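Local structure of glycerol-3-phosphate dehydrogenase [NAD(+)] 1 (Saccharomyces cerevisiae, 4FGW) at the interface of chains A and B. The protein catalyses the NAD-dependent interconversion of sn-glycerol 3-phosphate and dihydroxyacetone phosphate, and drives glycerol production and accumulation under hyperosmotic stress. Coordinates in Å, arbitrary orientation; residue numbers count along the deposited sequence, not the author numbering. Chains: chain A/B, Glycerol-3-phosphate dehydrogenase [NAD(+)] 1.

Contact 1: the interface of chains A and B. Residues chain A 182-184, 187, 304; chain B 262-263, 266.
This is a polar, water-laced patch of a two-fold symmetric homodimer interface, where the start of helix 261-283 of one subunit is docked against the other. B:Asn263 is the central residue and buries 103 Å² of its surface. Its amide nitrogen ND2 hydrogen-bonds the hydroxyl OG1 of A:Thr304 at 2.7 Å. That hydroxyl lies anti to the backbone N of A:Thr304 (chi1 -162°), which turns it toward the amide. The methyl CG2 of A:Thr304 also packs against ND2. The other branch, OD1 of B:Asn263, reaches CD1 of A:Ile184 at 3.4 Å, and these two side chains cross at about a right angle.

Three waters bridge the subunits, between backbone and side-chain groups. Water 1 links A:Ala182 O to B:Asn263 O, at 2.6 Å from the former. Water 2 is shared by A:Thr304 O and B:Asn262 ND2, the latter at 3.0 Å. Water 3 is held by B:Asn263 N at 2.7 Å and also lies by the carboxylate OE2 of A:Glu187, a side chain that is poorly ordered. An alanine in place of B:Asn263 would probably leave the A:Thr304 hydroxyl without its amide mate and open a gap beside A:Ala182 and A:Ile184. The patch centre is about 9 Å from A:Lys245, the presumed proton acceptor. The site joins the subunits close to the catalytic centre and may help keep the segment 182-187 in place.

Contact 2: the interface of chains A and B. Residues chain A 255, 267-268, 271, 380, 383; chain B 193, 195, 228.
B:Trp193 packs its indole between A:Pro380 and helix 261-283 of chain A, an aromatic-proline contact in the homodimer interface of this NAD-dependent glycerol-3-phosphate dehydrogenase. A:Pro380 lies over one face of the indole. Its CB sits 3.6 Å from the centroid of the five-membered ring of B:Trp193, a CH-pi contact. CG of the same proline covers the B:Trp193 CG end of that ring.

The six-membered ring is met from several sides. CB of A:Ala267 lies under the far rim, on the face opposite the proline, 3.5 Å from CH2 of B:Trp193. CD1 of A:Ile383 comes in on the proline side, 3.9 Å from CH2 of B:Trp193. CD1 of A:Ile268 meets the rim at CZ3 of B:Trp193, at 3.6 Å. CG of B:Trp193 is anti to the backbone N (chi1 -177°), which sends the indole out between the proline and the helix.

B:His228 NE2 donates a hydrogen bond to the backbone O of A:Pro380 at 2.9 Å, nearly straight (172° at H). The oxygen lies in the imidazole plane, but the donor stands above the carbonyl plane, 52° out of it.

B:Glu195 adds a second contact with the helix. Its chain is extended beyond CG, and OE2 packs 3.4 Å from CB of A:Ala267, with no hydrogen bond between them.

Further out, within chain B, B:His228 lies against the indole. NE1 of B:Trp193 sits over the centre of the imidazole face, 3.2 Å above its plane.

Contact 3: the interface of chains A and B. Residues chain A 193, 225, 228; chain B 260, 264, 267-268, 380, 383.
The short C-terminal helix 379-383 and helix 261-283 of chain B form the docking surface for A:Trp193, which precedes strand 194-199, in the homodimer interface of this glycerol-3-phosphate dehydrogenase. A:Trp193 hides 100 Å² here. Its indole is inserted between B:Pro380 on one face and the methyl of B:Ala267 on the other. CB of B:Pro380 lies 3.6 Å from the centroid of the five-membered ring of A:Trp193, as a CH-pi contact. CH2 of A:Trp193 rests 3.5 Å from CB of B:Ala267. The methyl of B:Ala264 is displaced to the same side but sits nearer the rim, with CB 3.9 Å from CE3 of A:Trp193. Small methyls here are likely to be what lets the ring lie this close to the helix.

CD1 of B:Ile268 touches CZ3 of the indole, and CD1 of B:Ile383 reaches CH2 from the short helix. The backbone O of A:Trp193 also packs on B:Ala264, with 3.5 Å to CB. B:Trp260 flanks the site more loosely.

A:His228 binds the backbone O of B:Pro380 through NE2 at 2.9 Å. The bond is 163° at H, and the oxygen lies near the imidazole plane. The donor is tilted well above the carbonyl plane. A:Trp193 NE1 lies over the centre of the imidazole of A:His228.

Contact 1: the interface of chains A and B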
ATOM      1  N   ALA A 182      -7.095   0.608  -9.623  1.00 37.43           N
ATOM      2  CA  ALA A 182      -7.653  -0.443  -8.771  1.00 36.40           C
ATOM      3  C   ALA A 182      -9.183  -0.467  -9.020  1.00 42.69           C
ATOM      4  O   ALA A 182      -9.968   0.229  -8.365  1.00 42.49           O
ATOM      5  CB  ALA A 182      -7.335  -0.154  -7.312  1.00 35.97           C
ATOM      6  N   ASN A 183      -9.580  -1.231 -10.035  1.00 42.01           N
ATOM      7  CA  ASN A 183     -10.972  -1.329 -10.454  1.00 43.46           C
ATOM      8  C   ASN A 183     -11.298  -2.613 -11.197  1.00 47.76           C
ATOM      9  O   ASN A 183     -10.409  -3.263 -11.728  1.00 47.66           O
ATOM     10  CB  ASN A 183     -11.418  -0.076 -11.263  1.00 46.75           C
ATOM     11  CG  ASN A 183     -10.497   0.330 -12.376  1.00 53.24           C
ATOM     12  OD1 ASN A 183     -10.303  -0.384 -13.358  1.00 50.80           O
ATOM     13  ND2 ASN A 183      -9.931   1.499 -12.251  1.00 42.93           N
ATOM     14  N   ILE A 184     -12.582  -2.979 -11.194  1.00 46.40           N
ATOM     15  CA  ILE A 184     -13.184  -4.155 -11.842  1.00 48.35           C
ATOM     16  C   ILE A 184     -14.395  -3.615 -12.626  1.00 52.70           C
ATOM     17  O   ILE A 184     -15.169  -2.823 -12.077  1.00 53.32           O
ATOM     18  CB  ILE A 184     -13.621  -5.217 -10.771  1.00 52.57           C
ATOM     19  CG1 ILE A 184     -12.423  -5.768  -9.994  1.00 53.42           C
ATOM     20  CG2 ILE A 184     -14.375  -6.362 -11.405  1.00 56.00           C
ATOM     21  CD1 ILE A 184     -12.739  -6.327  -8.543  1.00 68.51           C
ATOM     22  N   GLU A 187     -17.920  -3.682 -10.874  1.00 51.32           N
ATOM     23  CA  GLU A 187     -18.138  -2.681  -9.830  1.00 50.70           C
ATOM     24  C   GLU A 187     -18.344  -1.281 -10.399  1.00 52.44           C
ATOM     25  O   GLU A 187     -19.240  -0.575  -9.930  1.00 52.86           O
ATOM     26  CB  GLU A 187     -17.014  -2.708  -8.782  1.00 50.16           C
ATOM     27  CG  GLU A 187     -17.036  -3.959  -7.919  1.00 63.44           C
ATOM     28  CD  GLU A 187     -16.383  -3.770  -6.568  1.00 99.58           C
ATOM     29  OE1 GLU A 187     -17.121  -3.717  -5.555  1.00109.75           O
ATOM     30  OE2 GLU A 187     -15.137  -3.638  -6.523  1.00 90.49           O
ATOM     31  N   THR A 304      -5.120  -3.839  -3.774  1.00 37.19           N
ATOM     32  CA  THR A 304      -6.312  -4.624  -4.113  1.00 37.52           C
ATOM     33  C   THR A 304      -6.007  -6.035  -4.615  1.00 43.61           C
ATOM     34  O   THR A 304      -6.694  -6.983  -4.225  1.00 45.32           O
ATOM     35  CB  THR A 304      -7.299  -3.825  -4.982  1.00 44.99           C
ATOM     36  OG1 THR A 304      -8.573  -4.470  -4.926  1.00 45.63           O
ATOM     37  CG2 THR A 304      -6.850  -3.673  -6.452  1.00 46.56           C
TER
ATOM     38  N   ASN B 262     -12.713  -4.157  -1.840  1.00 42.66           N
ATOM     39  CA  ASN B 262     -11.270  -3.978  -1.845  1.00 40.26           C
ATOM     40  C   ASN B 262     -10.781  -2.771  -2.639  1.00 43.31           C
ATOM     41  O   ASN B 262      -9.807  -2.138  -2.230  1.00 41.34           O
ATOM     42  CB  ASN B 262     -10.598  -5.248  -2.356  1.00 40.70           C
ATOM     43  CG  ASN B 262     -10.602  -6.423  -1.407  1.00 52.20           C
ATOM     44  OD1 ASN B 262     -10.818  -6.296  -0.198  1.00 44.85           O
ATOM     45  ND2 ASN B 262     -10.267  -7.592  -1.932  1.00 46.16           N
ATOM     46  N   ASN B 263     -11.419  -2.483  -3.790  1.00 41.42           N
ATOM     47  CA  ASN B 263     -11.058  -1.373  -4.682  1.00 40.53           C
ATOM     48  C   ASN B 263     -11.294  -0.024  -4.041  1.00 43.36           C
ATOM     49  O   ASN B 263     -10.501   0.898  -4.244  1.00 42.69           O
ATOM     50  CB  ASN B 263     -11.802  -1.476  -6.015  1.00 37.75           C
ATOM     51  CG  ASN B 263     -11.362  -2.647  -6.867  1.00 46.06           C
ATOM     52  OD1 ASN B 263     -12.098  -3.134  -7.714  1.00 50.70           O
ATOM     53  ND2 ASN B 263     -10.152  -3.122  -6.685  1.00 32.49           N
ATOM     54  N   ALA B 266      -8.610   0.182  -1.104  1.00 37.93           N
ATOM     55  CA  ALA B 266      -7.304   0.486  -1.701  1.00 36.33           C
ATOM     56  C   ALA B 266      -7.205   1.978  -2.088  1.00 38.47           C
ATOM     57  O   ALA B 266      -6.147   2.576  -1.919  1.00 36.75           O
ATOM     58  CB  ALA B 266      -7.075  -0.396  -2.916  1.00 37.59           C
TER
HETATM   59  O   HOH W   1      -9.989   2.147  -6.585  1.00 35.55           O
HETATM   60  O   HOH W   2      -9.448  -7.558  -4.816  1.00 49.29           O
HETATM   61  O   HOH W   3     -13.664  -3.762  -4.514  1.00 58.56           O

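Contact 2: the interface of chains A and B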
ATOM      1  N   VAL A 255       3.168 -16.330   1.416  1.00 63.30           N
ATOM      2  CA  VAL A 255       3.371 -15.859   2.773  1.00 63.29           C
ATOM      3  C   VAL A 255       2.114 -15.986   3.675  1.00 67.12           C
ATOM      4  O   VAL A 255       2.242 -16.366   4.841  1.00 68.81           O
ATOM      5  CB  VAL A 255       4.026 -14.465   2.678  1.00 65.20           C
ATOM      6  CG1 VAL A 255       3.239 -13.371   3.384  1.00 62.37           C
ATOM      7  CG2 VAL A 255       5.475 -14.512   3.112  1.00 67.12           C
ATOM      8  N   ALA A 267       4.809  -6.661   4.147  1.00 48.37           N
ATOM      9  CA  ALA A 267       6.252  -6.621   3.889  1.00 51.01           C
ATOM     10  C   ALA A 267       6.565  -6.963   2.425  1.00 54.79           C
ATOM     11  O   ALA A 267       7.367  -6.257   1.814  1.00 55.01           O
ATOM     12  CB  ALA A 267       6.988  -7.569   4.828  1.00 54.72           C
ATOM     13  N   ILE A 268       5.900  -8.001   1.851  1.00 50.84           N
ATOM     14  CA  ILE A 268       6.064  -8.390   0.438  1.00 51.46           C
ATOM     15  C   ILE A 268       5.531  -7.309  -0.486  1.00 51.75           C
ATOM     16  O   ILE A 268       6.145  -7.046  -1.521  1.00 51.05           O
ATOM     17  CB  ILE A 268       5.554  -9.839   0.104  1.00 56.01           C
ATOM     18  CG1 ILE A 268       6.579 -10.870   0.583  1.00 60.75           C
ATOM     19  CG2 ILE A 268       5.315 -10.066  -1.404  1.00 55.86           C
ATOM     20  CD1 ILE A 268       6.207 -11.501   1.709  1.00 72.43           C
ATOM     21  N   VAL A 271       8.206  -4.560  -0.446  1.00 52.71           N
ATOM     22  CA  VAL A 271       9.350  -5.008  -1.234  1.00 55.34           C
ATOM     23  C   VAL A 271       8.966  -4.992  -2.723  1.00 58.60           C
ATOM     24  O   VAL A 271       9.732  -4.486  -3.547  1.00 61.55           O
ATOM     25  CB  VAL A 271       9.907  -6.374  -0.728  1.00 61.86           C
ATOM     26  CG1 VAL A 271      10.914  -6.980  -1.706  1.00 64.37           C
ATOM     27  CG2 VAL A 271      10.535  -6.234   0.656  1.00 62.93           C
ATOM     28  N   PRO A 380      11.991 -14.964   3.036  1.00 81.20           N
ATOM     29  CA  PRO A 380      12.706 -13.873   3.736  1.00 80.73           C
ATOM     30  C   PRO A 380      14.213 -13.818   3.469  1.00 88.09           C
ATOM     31  O   PRO A 380      14.748 -12.724   3.296  1.00 87.04           O
ATOM     32  CB  PRO A 380      12.430 -14.162   5.213  1.00 83.01           C
ATOM     33  CG  PRO A 380      11.165 -14.925   5.213  1.00 85.83           C
ATOM     34  CD  PRO A 380      11.255 -15.801   4.010  1.00 82.91           C
ATOM     35  N   ILE A 383      15.000 -12.434  -0.196  1.00 82.54           N
ATOM     36  CA  ILE A 383      14.783 -10.988  -0.347  1.00 79.04           C
ATOM     37  C   ILE A 383      15.605 -10.126   0.633  1.00 85.36           C
ATOM     38  O   ILE A 383      15.687  -8.909   0.444  1.00 84.11           O
ATOM     39  CB  ILE A 383      13.267 -10.625  -0.380  1.00 76.13           C
ATOM     40  CG1 ILE A 383      12.590 -10.835   1.003  1.00 74.45           C
ATOM     41  CG2 ILE A 383      12.558 -11.395  -1.504  1.00 75.37           C
ATOM     42  CD1 ILE A 383      11.139 -10.308   1.144  1.00 69.57           C
TER
ATOM     43  N   TRP B 193       7.832 -14.198  10.725  1.00 74.78           N
ATOM     44  CA  TRP B 193       8.496 -13.191   9.904  1.00 70.88           C
ATOM     45  C   TRP B 193       7.714 -11.908   9.625  1.00 69.89           C
ATOM     46  O   TRP B 193       6.589 -11.934   9.124  1.00 67.92           O
ATOM     47  CB  TRP B 193       9.112 -13.780   8.625  1.00 70.41           C
ATOM     48  CG  TRP B 193       9.849 -12.758   7.808  1.00 68.99           C
ATOM     49  CD1 TRP B 193      11.077 -12.228   8.073  1.00 72.76           C
ATOM     50  CD2 TRP B 193       9.352 -12.061   6.658  1.00 65.67           C
ATOM     51  NE1 TRP B 193      11.398 -11.279   7.130  1.00 70.05           N
ATOM     52  CE2 TRP B 193      10.356 -11.155   6.248  1.00 68.94           C
ATOM     53  CE3 TRP B 193       8.161 -12.133   5.912  1.00 64.66           C
ATOM     54  CZ2 TRP B 193      10.211 -10.332   5.122  1.00 65.67           C
ATOM     55  CZ3 TRP B 193       8.018 -11.314   4.802  1.00 63.54           C
ATOM     56  CH2 TRP B 193       9.037 -10.432   4.412  1.00 63.74           C
ATOM     57  N   GLU B 195       8.847  -7.206   9.382  1.00 55.92           N
ATOM     58  CA  GLU B 195       9.900  -6.208   9.239  1.00 55.54           C
ATOM     59  C   GLU B 195       9.679  -5.033  10.178  1.00 60.58           C
ATOM     60  O   GLU B 195       8.584  -4.855  10.714  1.00 59.00           O
ATOM     61  CB  GLU B 195       9.933  -5.657   7.801  1.00 54.58           C
ATOM     62  CG  GLU B 195      10.202  -6.669   6.706  1.00 58.59           C
ATOM     63  CD  GLU B 195      10.273  -6.046   5.327  1.00 66.23           C
ATOM     64  OE1 GLU B 195      11.215  -6.383   4.577  1.00 60.38           O
ATOM     65  OE2 GLU B 195       9.405  -5.202   5.002  1.00 62.98           O
ATOM     66  N   HIS B 228      13.270  -8.532   9.889  1.00 68.42           N
ATOM     67  CA  HIS B 228      14.092  -7.724   8.986  1.00 68.11           C
ATOM     68  C   HIS B 228      14.113  -6.254   9.389  1.00 69.83           C
ATOM     69  O   HIS B 228      13.059  -5.656   9.618  1.00 66.79           O
ATOM     70  CB  HIS B 228      13.657  -7.906   7.523  1.00 67.64           C
ATOM     71  CG  HIS B 228      14.069  -9.209   6.904  1.00 74.08           C
ATOM     72  ND1 HIS B 228      14.551 -10.264   7.668  1.00 79.51           N
ATOM     73  CD2 HIS B 228      14.047  -9.587   5.606  1.00 76.15           C
ATOM     74  CE1 HIS B 228      14.820 -11.234   6.811  1.00 81.28           C
ATOM     75  NE2 HIS B 228      14.532 -10.873   5.560  1.00 79.81           N
TER

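Contact 3: the interface of chains A and B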
ATOM      1  N   TRP A 193     -18.167   2.933  -5.969  1.00 47.96           N
ATOM      2  CA  TRP A 193     -17.023   3.834  -5.972  1.00 45.08           C
ATOM      3  C   TRP A 193     -15.626   3.184  -6.008  1.00 45.25           C
ATOM      4  O   TRP A 193     -15.282   2.347  -5.174  1.00 44.93           O
ATOM      5  CB  TRP A 193     -17.136   4.914  -4.884  1.00 43.62           C
ATOM      6  CG  TRP A 193     -15.995   5.882  -4.915  1.00 43.27           C
ATOM      7  CD1 TRP A 193     -15.799   6.890  -5.813  1.00 46.85           C
ATOM      8  CD2 TRP A 193     -14.830   5.857  -4.078  1.00 41.15           C
ATOM      9  NE1 TRP A 193     -14.611   7.531  -5.552  1.00 45.31           N
ATOM     10  CE2 TRP A 193     -13.999   6.922  -4.485  1.00 44.84           C
ATOM     11  CE3 TRP A 193     -14.423   5.055  -2.994  1.00 41.41           C
ATOM     12  CZ2 TRP A 193     -12.790   7.218  -3.841  1.00 43.08           C
ATOM     13  CZ3 TRP A 193     -13.227   5.351  -2.352  1.00 41.40           C
ATOM     14  CH2 TRP A 193     -12.432   6.431  -2.765  1.00 41.95           C
ATOM     15  N   PRO A 225     -18.767  10.746 -10.500  1.00 51.13           N
ATOM     16  CA  PRO A 225     -18.766  10.800  -9.021  1.00 49.93           C
ATOM     17  C   PRO A 225     -18.414   9.452  -8.365  1.00 52.57           C
ATOM     18  O   PRO A 225     -17.796   9.427  -7.297  1.00 51.36           O
ATOM     19  CB  PRO A 225     -20.191  11.256  -8.678  1.00 54.51           C
ATOM     20  CG  PRO A 225     -20.704  11.914  -9.939  1.00 61.22           C
ATOM     21  CD  PRO A 225     -20.096  11.101 -11.044  1.00 55.59           C
ATOM     22  N   HIS A 228     -13.492   8.095  -9.689  1.00 41.39           N
ATOM     23  CA  HIS A 228     -12.527   9.190  -9.583  1.00 41.80           C
ATOM     24  C   HIS A 228     -11.360   9.013 -10.547  1.00 44.66           C
ATOM     25  O   HIS A 228     -10.756   7.942 -10.603  1.00 41.32           O
ATOM     26  CB  HIS A 228     -12.046   9.379  -8.135  1.00 41.94           C
ATOM     27  CG  HIS A 228     -13.044  10.029  -7.221  1.00 46.69           C
ATOM     28  ND1 HIS A 228     -14.367  10.192  -7.582  1.00 51.04           N
ATOM     29  CD2 HIS A 228     -12.869  10.525  -5.979  1.00 48.41           C
ATOM     30  CE1 HIS A 228     -14.949  10.793  -6.557  1.00 51.38           C
ATOM     31  NE2 HIS A 228     -14.088  11.006  -5.568  1.00 50.37           N
TER
ATOM     32  N   TRP B 260     -18.446  -1.656  -0.220  1.00 57.05           N
ATOM     33  CA  TRP B 260     -17.793  -1.139  -1.423  1.00 55.64           C
ATOM     34  C   TRP B 260     -16.586  -1.953  -1.896  1.00 55.97           C
ATOM     35  O   TRP B 260     -16.125  -1.766  -3.022  1.00 56.67           O
ATOM     36  CB  TRP B 260     -17.523   0.371  -1.326  1.00 54.30           C
ATOM     37  CG  TRP B 260     -18.737   1.238  -1.111  1.00 57.78           C
ATOM     38  CD1 TRP B 260     -20.050   0.860  -1.161  1.00 63.17           C
ATOM     39  CD2 TRP B 260     -18.738   2.649  -0.849  1.00 57.71           C
ATOM     40  NE1 TRP B 260     -20.864   1.936  -0.901  1.00 64.27           N
ATOM     41  CE2 TRP B 260     -20.087   3.052  -0.725  1.00 64.22           C
ATOM     42  CE3 TRP B 260     -17.730   3.621  -0.737  1.00 57.20           C
ATOM     43  CZ2 TRP B 260     -20.450   4.380  -0.476  1.00 64.15           C
ATOM     44  CZ3 TRP B 260     -18.090   4.925  -0.451  1.00 59.41           C
ATOM     45  CH2 TRP B 260     -19.436   5.299  -0.340  1.00 62.41           C
ATOM     46  N   ALA B 264     -12.385   0.089  -3.270  1.00 39.35           N
ATOM     47  CA  ALA B 264     -12.746   1.299  -2.552  1.00 37.92           C
ATOM     48  C   ALA B 264     -11.805   1.466  -1.359  1.00 41.12           C
ATOM     49  O   ALA B 264     -11.373   2.577  -1.082  1.00 40.88           O
ATOM     50  CB  ALA B 264     -14.191   1.225  -2.095  1.00 39.25           C
ATOM     51  N   ALA B 267      -8.322   2.574  -2.574  1.00 36.13           N
ATOM     52  CA  ALA B 267      -8.435   4.000  -2.924  1.00 36.11           C
ATOM     53  C   ALA B 267      -8.231   4.888  -1.691  1.00 40.52           C
ATOM     54  O   ALA B 267      -7.488   5.860  -1.794  1.00 41.17           O
ATOM     55  CB  ALA B 267      -9.786   4.283  -3.558  1.00 37.89           C
ATOM     56  N   ILE B 268      -8.840   4.530  -0.518  1.00 36.75           N
ATOM     57  CA  ILE B 268      -8.671   5.266   0.747  1.00 36.89           C
ATOM     58  C   ILE B 268      -7.247   5.157   1.249  1.00 39.64           C
ATOM     59  O   ILE B 268      -6.712   6.139   1.754  1.00 40.55           O
ATOM     60  CB  ILE B 268      -9.772   4.948   1.829  1.00 40.79           C
ATOM     61  CG1 ILE B 268     -11.072   5.685   1.479  1.00 42.84           C
ATOM     62  CG2 ILE B 268      -9.356   5.368   3.260  1.00 39.19           C
ATOM     63  CD1 ILE B 268     -12.007   4.885   0.973  1.00 55.48           C
ATOM     64  N   PRO B 380     -16.644   9.595  -0.831  1.00 51.54           N
ATOM     65  CA  PRO B 380     -16.054   9.945  -2.141  1.00 50.38           C
ATOM     66  C   PRO B 380     -16.151  11.426  -2.516  1.00 53.74           C
ATOM     67  O   PRO B 380     -15.183  11.973  -3.042  1.00 52.18           O
ATOM     68  CB  PRO B 380     -16.859   9.087  -3.128  1.00 52.75           C
ATOM     69  CG  PRO B 380     -17.341   7.952  -2.330  1.00 56.97           C
ATOM     70  CD  PRO B 380     -17.664   8.535  -0.994  1.00 53.48           C
ATOM     71  N   ILE B 383     -13.607  13.649  -0.394  1.00 50.92           N
ATOM     72  CA  ILE B 383     -12.203  13.510  -0.797  1.00 49.33           C
ATOM     73  C   ILE B 383     -11.935  13.838  -2.282  1.00 55.38           C
ATOM     74  O   ILE B 383     -10.769  13.988  -2.667  1.00 54.64           O
ATOM     75  CB  ILE B 383     -11.604  12.150  -0.348  1.00 49.24           C
ATOM     76  CG1 ILE B 383     -12.214  10.952  -1.149  1.00 48.95           C
ATOM     77  CG2 ILE B 383     -11.752  11.981   1.173  1.00 48.09           C
ATOM     78  CD1 ILE B 383     -11.544   9.580  -0.912  1.00 48.38           C
TER

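Contacts 2 and 3 are largely two-fold twins, and their C-alpha centres lie about 29 Å apart. B:Trp193 and B:His228 meet A:Ala267, A:Ile268, A:Pro380 and A:Ile383 in contact 2, with chains exchanged in contact 3. The centre of contact 1 lies about 10 Å from that of contact 3 and 24 Å from that of contact 2. Contacts 1 and 3 both use helix 261-283 of chain B, with B:Asn262, B:Asn263 and B:Ala266 in one and B:Ala264, B:Ala267 and B:Ile268 in the other. One helix therefore serves a polar and an apolar patch. The same grip is repeated on either side of the two-fold axis.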